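Local coordinates for putative acyl-[acyl-carrier-protein] desaturase DesA2 (Mycobacterium tuberculosis, PDB 1ZA0), which probably acts as a di-iron desaturase that introduces double bonds into carrier-protein-bound acyl chains during mycobacterial fatty acid biosynthesis, at residues 65-70 / 236-241; 170-175 / 240-245. One frame throughout, in Å; residues are numbered along the deposited sequence.

Contact 1: residues 65-70 / 236-241; sequences ITDACE and LQNVAD
The carboxylate of D67 and the side-chain amide of N238 meet with their planes turned 62° apart, and one hydrogen bond joins them. N238 ND2 gives a hydrogen to D67 OD2 over 3.0 Å, arriving from above the carboxylate plane, 39° out of it, while the oxygen itself is tilted only modestly from the plane of the amide. The N-H used is the one on the CB side of the amide, so D67 OD2 also lies 3.5 Å from N238 CB. The first torsion of N238 sets CG opposite the backbone N and swings the amide out to D67, whose own side chain crosses it at about a right angle. The second carboxylate oxygen, OD1, has a long, weak ion pair with K235, which lies just before residues 236-241 and makes its salt bridge with E70.

Beside this polar pair, V239 supplies the apolar half of the interface. V239 CG1 is pushed against the backbone of the opposing helix, 3.6 Å from A68 N, and also reaches A68 CB at 3.9 Å and D67 CB at 4.0 Å. The axes approach to 8.9 Å, at 120° between their directions, consistent with the small side chain of A68 at the crossing. Helix 233-241 thus lies across one flank of helix 63-77, where V239 touches I71 and N238 touches T64 as well. A68 is also packed by F165 and L169 of helix 148-172, and I65 and C69 by L178 of helix 176-206.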
loop_
_atom_site.group_PDB
_atom_site.type_symbol
_atom_site.label_atom_id
_atom_site.label_comp_id
_atom_site.label_asym_id
_atom_site.label_seq_id
_atom_site.Cartn_x
_atom_site.Cartn_y
_atom_site.Cartn_z
ATOM N N ILE A 65 -10.605 10.168 7.257
ATOM C CA ILE A 65 -10.700 9.485 6.000
ATOM C C ILE A 65 -9.819 10.181 4.961
ATOM O O ILE A 65 -9.044 9.501 4.245
ATOM C CB ILE A 65 -12.154 9.373 5.522
ATOM C CG1 ILE A 65 -13.003 8.532 6.513
ATOM C CG2 ILE A 65 -12.176 8.830 4.103
ATOM C CD1 ILE A 65 -12.422 7.223 6.862
ATOM N N THR A 66 -9.914 11.514 4.875
ATOM C CA THR A 66 -9.072 12.270 3.911
ATOM C C THR A 66 -7.583 12.287 4.272
ATOM O O THR A 66 -6.740 12.216 3.392
ATOM C CB THR A 66 -9.601 13.754 3.720
ATOM O OG1 THR A 66 -9.666 14.419 4.972
ATOM C CG2 THR A 66 -11.012 13.767 3.223
ATOM N N ASP A 67 -7.239 12.339 5.564
ATOM C CA ASP A 67 -5.864 12.209 5.954
ATOM C C ASP A 67 -5.303 10.867 5.476
ATOM O O ASP A 67 -4.195 10.807 4.930
ATOM C CB ASP A 67 -5.681 12.257 7.469
ATOM C CG ASP A 67 -5.900 13.659 8.093
ATOM O OD1 ASP A 67 -6.019 14.666 7.353
ATOM O OD2 ASP A 67 -5.954 13.782 9.341
ATOM N N ALA A 68 -6.044 9.785 5.737
ATOM C CA ALA A 68 -5.633 8.425 5.309
ATOM C C ALA A 68 -5.416 8.381 3.771
ATOM O O ALA A 68 -4.436 7.788 3.283
ATOM C CB ALA A 68 -6.636 7.424 5.732
ATOM N N CYS A 69 -6.308 9.017 3.032
ATOM C CA CYS A 69 -6.208 9.018 1.584
ATOM C C CYS A 69 -4.968 9.820 1.075
ATOM O O CYS A 69 -4.383 9.459 0.094
ATOM C CB CYS A 69 -7.462 9.577 0.926
ATOM S SG CYS A 69 -8.898 8.498 1.034
ATOM N N GLU A 70 -4.661 10.925 1.723
ATOM C CA GLU A 70 -3.505 11.748 1.373
ATOM C C GLU A 70 -2.224 11.018 1.640
ATOM O O GLU A 70 -1.324 11.057 0.816
ATOM C CB GLU A 70 -3.505 13.085 2.109
ATOM C CG GLU A 70 -4.702 13.915 1.725
ATOM C CD GLU A 70 -4.755 15.261 2.405
ATOM O OE1 GLU A 70 -5.021 15.370 3.624
ATOM O OE2 GLU A 70 -4.546 16.235 1.655
ATOM N N LEU A 236 -0.872 11.309 10.565
ATOM C CA LEU A 236 -0.529 9.954 11.083
ATOM C C LEU A 236 -1.194 9.697 12.403
ATOM O O LEU A 236 -1.724 8.630 12.607
ATOM C CB LEU A 236 0.986 9.693 11.235
ATOM C CG LEU A 236 1.865 9.619 9.988
ATOM C CD1 LEU A 236 3.317 9.142 10.325
ATOM C CD2 LEU A 236 1.342 8.738 8.966
ATOM N N GLN A 237 -1.192 10.684 13.313
ATOM C CA GLN A 237 -1.799 10.502 14.649
ATOM C C GLN A 237 -3.320 10.331 14.517
ATOM O O GLN A 237 -3.963 9.487 15.176
ATOM C CB GLN A 237 -1.464 11.717 15.552
ATOM C CG GLN A 237 -1.698 11.487 17.067
ATOM C CD GLN A 237 -0.947 10.280 17.600
ATOM O OE1 GLN A 237 0.270 10.176 17.403
ATOM N NE2 GLN A 237 -1.662 9.348 18.244
ATOM N N ASN A 238 -3.904 11.102 13.611
ATOM C CA ASN A 238 -5.334 11.016 13.397
ATOM C C ASN A 238 -5.726 9.594 12.872
ATOM O O ASN A 238 -6.622 8.966 13.371
ATOM C CB ASN A 238 -5.758 12.108 12.408
ATOM C CG ASN A 238 -7.186 12.583 12.609
ATOM O OD1 ASN A 238 -7.718 12.568 13.726
ATOM N ND2 ASN A 238 -7.816 13.010 11.522
ATOM N N VAL A 239 -4.985 9.066 11.894
ATOM C CA VAL A 239 -5.325 7.741 11.336
ATOM C C VAL A 239 -5.016 6.659 12.367
ATOM O O VAL A 239 -5.695 5.687 12.424
ATOM C CB VAL A 239 -4.694 7.443 9.930
ATOM C CG1 VAL A 239 -4.878 8.602 8.950
ATOM C CG2 VAL A 239 -3.284 7.030 10.014
ATOM N N ALA A 240 -4.010 6.859 13.203
ATOM C CA ALA A 240 -3.773 5.951 14.346
ATOM C C ALA A 240 -4.905 5.959 15.366
ATOM O O ALA A 240 -5.368 4.889 15.763
ATOM C CB ALA A 240 -2.385 6.213 15.006
ATOM N N ASP A 241 -5.428 7.145 15.711
ATOM C CA ASP A 241 -6.552 7.291 16.676
ATOM C C ASP A 241 -7.846 6.632 16.201
ATOM O O ASP A 241 -8.621 6.079 16.994
ATOM C CB ASP A 241 -6.840 8.778 16.938
ATOM C CG ASP A 241 -5.730 9.472 17.749
ATOM O OD1 ASP A 241 -4.842 8.784 18.309
ATOM O OD2 ASP A 241 -5.669 10.726 17.803
#

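Contact 2: residues 170-175 / 240-245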
loop_
_atom_site.group_PDB
_atom_site.type_symbol
_atom_site.label_atom_id
_atom_site.label_comp_id
_atom_site.label_asym_id
_atom_site.label_seq_id
_atom_site.Cartn_x
_atom_site.Cartn_y
_atom_site.Cartn_z
ATOM N N ALA A 170 -11.221 1.193 4.186
ATOM C CA ALA A 170 -12.427 0.898 3.425
ATOM C C ALA A 170 -13.625 0.611 4.434
ATOM O O ALA A 170 -14.701 1.144 4.283
ATOM C CB ALA A 170 -12.179 -0.314 2.512
ATOM N N ALA A 171 -13.341 -0.121 5.510
ATOM C CA ALA A 171 -14.335 -0.548 6.446
ATOM C C ALA A 171 -14.927 0.659 7.209
ATOM O O ALA A 171 -15.969 0.511 7.759
ATOM C CB ALA A 171 -13.775 -1.555 7.399
ATOM N N GLN A 172 -14.226 1.790 7.276
ATOM C CA GLN A 172 -14.674 2.993 7.985
ATOM C C GLN A 172 -15.289 4.052 7.085
ATOM O O GLN A 172 -15.768 5.075 7.599
ATOM C CB GLN A 172 -13.542 3.630 8.798
ATOM C CG GLN A 172 -13.055 2.778 9.983
ATOM C CD GLN A 172 -11.987 3.402 10.835
ATOM O OE1 GLN A 172 -11.819 4.610 10.811
ATOM N NE2 GLN A 172 -11.247 2.581 11.604
ATOM N N ILE A 173 -15.277 3.834 5.774
ATOM C CA ILE A 173 -15.810 4.812 4.792
ATOM C C ILE A 173 -17.261 4.554 4.423
ATOM O O ILE A 173 -17.570 3.513 3.900
ATOM C CB ILE A 173 -14.978 4.789 3.455
ATOM C CG1 ILE A 173 -13.554 5.263 3.724
ATOM C CG2 ILE A 173 -15.633 5.618 2.381
ATOM C CD1 ILE A 173 -12.607 5.148 2.478
ATOM N N GLU A 174 -18.140 5.544 4.635
ATOM C CA GLU A 174 -19.534 5.368 4.358
ATOM C C GLU A 174 -19.921 5.845 2.962
ATOM O O GLU A 174 -20.824 5.288 2.305
ATOM C CB GLU A 174 -20.384 6.086 5.436
ATOM C CG GLU A 174 -20.120 5.607 6.866
ATOM C CD GLU A 174 -21.311 5.946 7.787
ATOM O OE1 GLU A 174 -22.139 6.804 7.415
ATOM O OE2 GLU A 174 -21.498 5.286 8.776
ATOM N N GLU A 175 -19.194 6.834 2.453
ATOM C CA GLU A 175 -19.379 7.260 1.092
ATOM C C GLU A 175 -19.067 6.085 0.133
ATOM O O GLU A 175 -17.920 5.627 0.067
ATOM C CB GLU A 175 -18.496 8.474 0.785
ATOM C CG GLU A 175 -19.011 9.230 -0.452
ATOM C CD GLU A 175 -18.673 8.546 -1.767
ATOM O OE1 GLU A 175 -17.459 8.529 -2.163
ATOM O OE2 GLU A 175 -19.595 8.100 -2.459
ATOM N N ALA A 240 -4.010 6.859 13.203
ATOM C CA ALA A 240 -3.773 5.951 14.346
ATOM C C ALA A 240 -4.905 5.959 15.366
ATOM O O ALA A 240 -5.368 4.889 15.763
ATOM C CB ALA A 240 -2.385 6.213 15.006
ATOM N N ASP A 241 -5.428 7.145 15.711
ATOM C CA ASP A 241 -6.552 7.291 16.676
ATOM C C ASP A 241 -7.846 6.632 16.201
ATOM O O ASP A 241 -8.621 6.079 16.994
ATOM C CB ASP A 241 -6.840 8.778 16.938
ATOM C CG ASP A 241 -5.730 9.472 17.749
ATOM O OD1 ASP A 241 -4.842 8.784 18.309
ATOM O OD2 ASP A 241 -5.669 10.726 17.803
ATOM N N ALA A 242 -8.065 6.660 14.896
ATOM C CA ALA A 242 -9.214 5.985 14.291
ATOM C C ALA A 242 -9.053 4.476 14.192
ATOM O O ALA A 242 -9.965 3.794 13.791
ATOM C CB ALA A 242 -9.491 6.577 12.887
ATOM N N GLY A 243 -7.870 3.952 14.488
ATOM C CA GLY A 243 -7.634 2.524 14.371
ATOM C C GLY A 243 -7.403 2.079 12.909
ATOM O O GLY A 243 -7.444 0.888 12.627
ATOM N N ILE A 244 -7.181 3.004 11.976
ATOM C CA ILE A 244 -6.893 2.568 10.596
ATOM C C ILE A 244 -5.477 1.982 10.546
ATOM O O ILE A 244 -5.268 0.889 10.043
ATOM C CB ILE A 244 -7.088 3.760 9.628
ATOM C CG1 ILE A 244 -8.593 4.138 9.607
ATOM C CG2 ILE A 244 -6.473 3.546 8.256
ATOM C CD1 ILE A 244 -8.832 5.577 9.122
ATOM N N PHE A 245 -4.495 2.748 10.973
ATOM C CA PHE A 245 -3.155 2.208 11.002
ATOM C C PHE A 245 -2.328 2.949 11.991
ATOM O O PHE A 245 -2.330 4.172 12.056
ATOM C CB PHE A 245 -2.501 2.241 9.631
ATOM C CG PHE A 245 -1.374 1.268 9.466
ATOM C CD1 PHE A 245 -1.615 -0.052 9.069
ATOM C CD2 PHE A 245 -0.068 1.646 9.747
ATOM C CE1 PHE A 245 -0.579 -0.957 8.910
ATOM C CE2 PHE A 245 1.000 0.710 9.555
ATOM C CZ PHE A 245 0.730 -0.577 9.144
#
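Q172 crosses to residues 242-244 by its side chain alone, for even the nearest CA pair, Q172 and I244, is 8.2 Å apart. CB leaves the backbone toward the other segment, and CG, opposite the carbonyl carbon at chi1 -67°, continues outward; the chain is extended beyond CG, and these two methylenes act as a spacer that delivers the amide. At CD the contact begins: I244 CG1 lies over one face of the amide, 3.7 Å from Q172 CD and near both ends of the group. Q172 OE1 is nearest to it, 3.5 Å from I244 CG1, with the I244 CD1 methyl close by. A242 CB sits at the oxygen end, close to the amide plane and 3.7 Å from Q172 OE1. Q172 NE2 alone finds the polar partner, donating to A242 O at 2.8 Å with an N-H...O angle of 151°. The bond is not flat at either end: Q172 NE2 stands 32° off the carbonyl plane of A242, and A242 O is itself tilted out of the amide plane of Q172.

The acceptor lies where helix 233-241 gives way to the following turn. G243, at positive phi, leads the chain out of the helix in a Schellman motif, G243 N being bonded back to A240 O at 3.0 Å. The I244 side chain also packs on L169 of helix 148-172, the helix that ends near Q172, and its carbonyl takes a hydrogen bond from N168.

Carbonyls at a helix C-terminus run short of backbone N-H donors, and the glutamine amide supplies one to A242 O. The link is between neutral groups, so it should depend little on pH, while the hydrocarbon of I244 probably restricts rotation of the amide, which the bond to A242 O also holds.

How the contacts relate
Contacts 1 and 2 have centres 8 Å apart and use successive parts of one element: helix 233-241 carries the second half of contact 1, and its C-terminal end with the turn after it carries that of contact 2, sharing A240 and D241. Their first halves come in sequence order from helix 63-77 and from the end of helix 148-172. Within the Schellman turn, a probable hydrogen bond from I244 N to V239 O joins the two second halves; I65 packing on I173 links the first halves. The short helix is thereby fixed to two longer helices of the ferritin-like fold. Contact 1 is away from the metal site, whereas the I244 side chain is about 12 Å from that of E189, a ligand of the bound manganese.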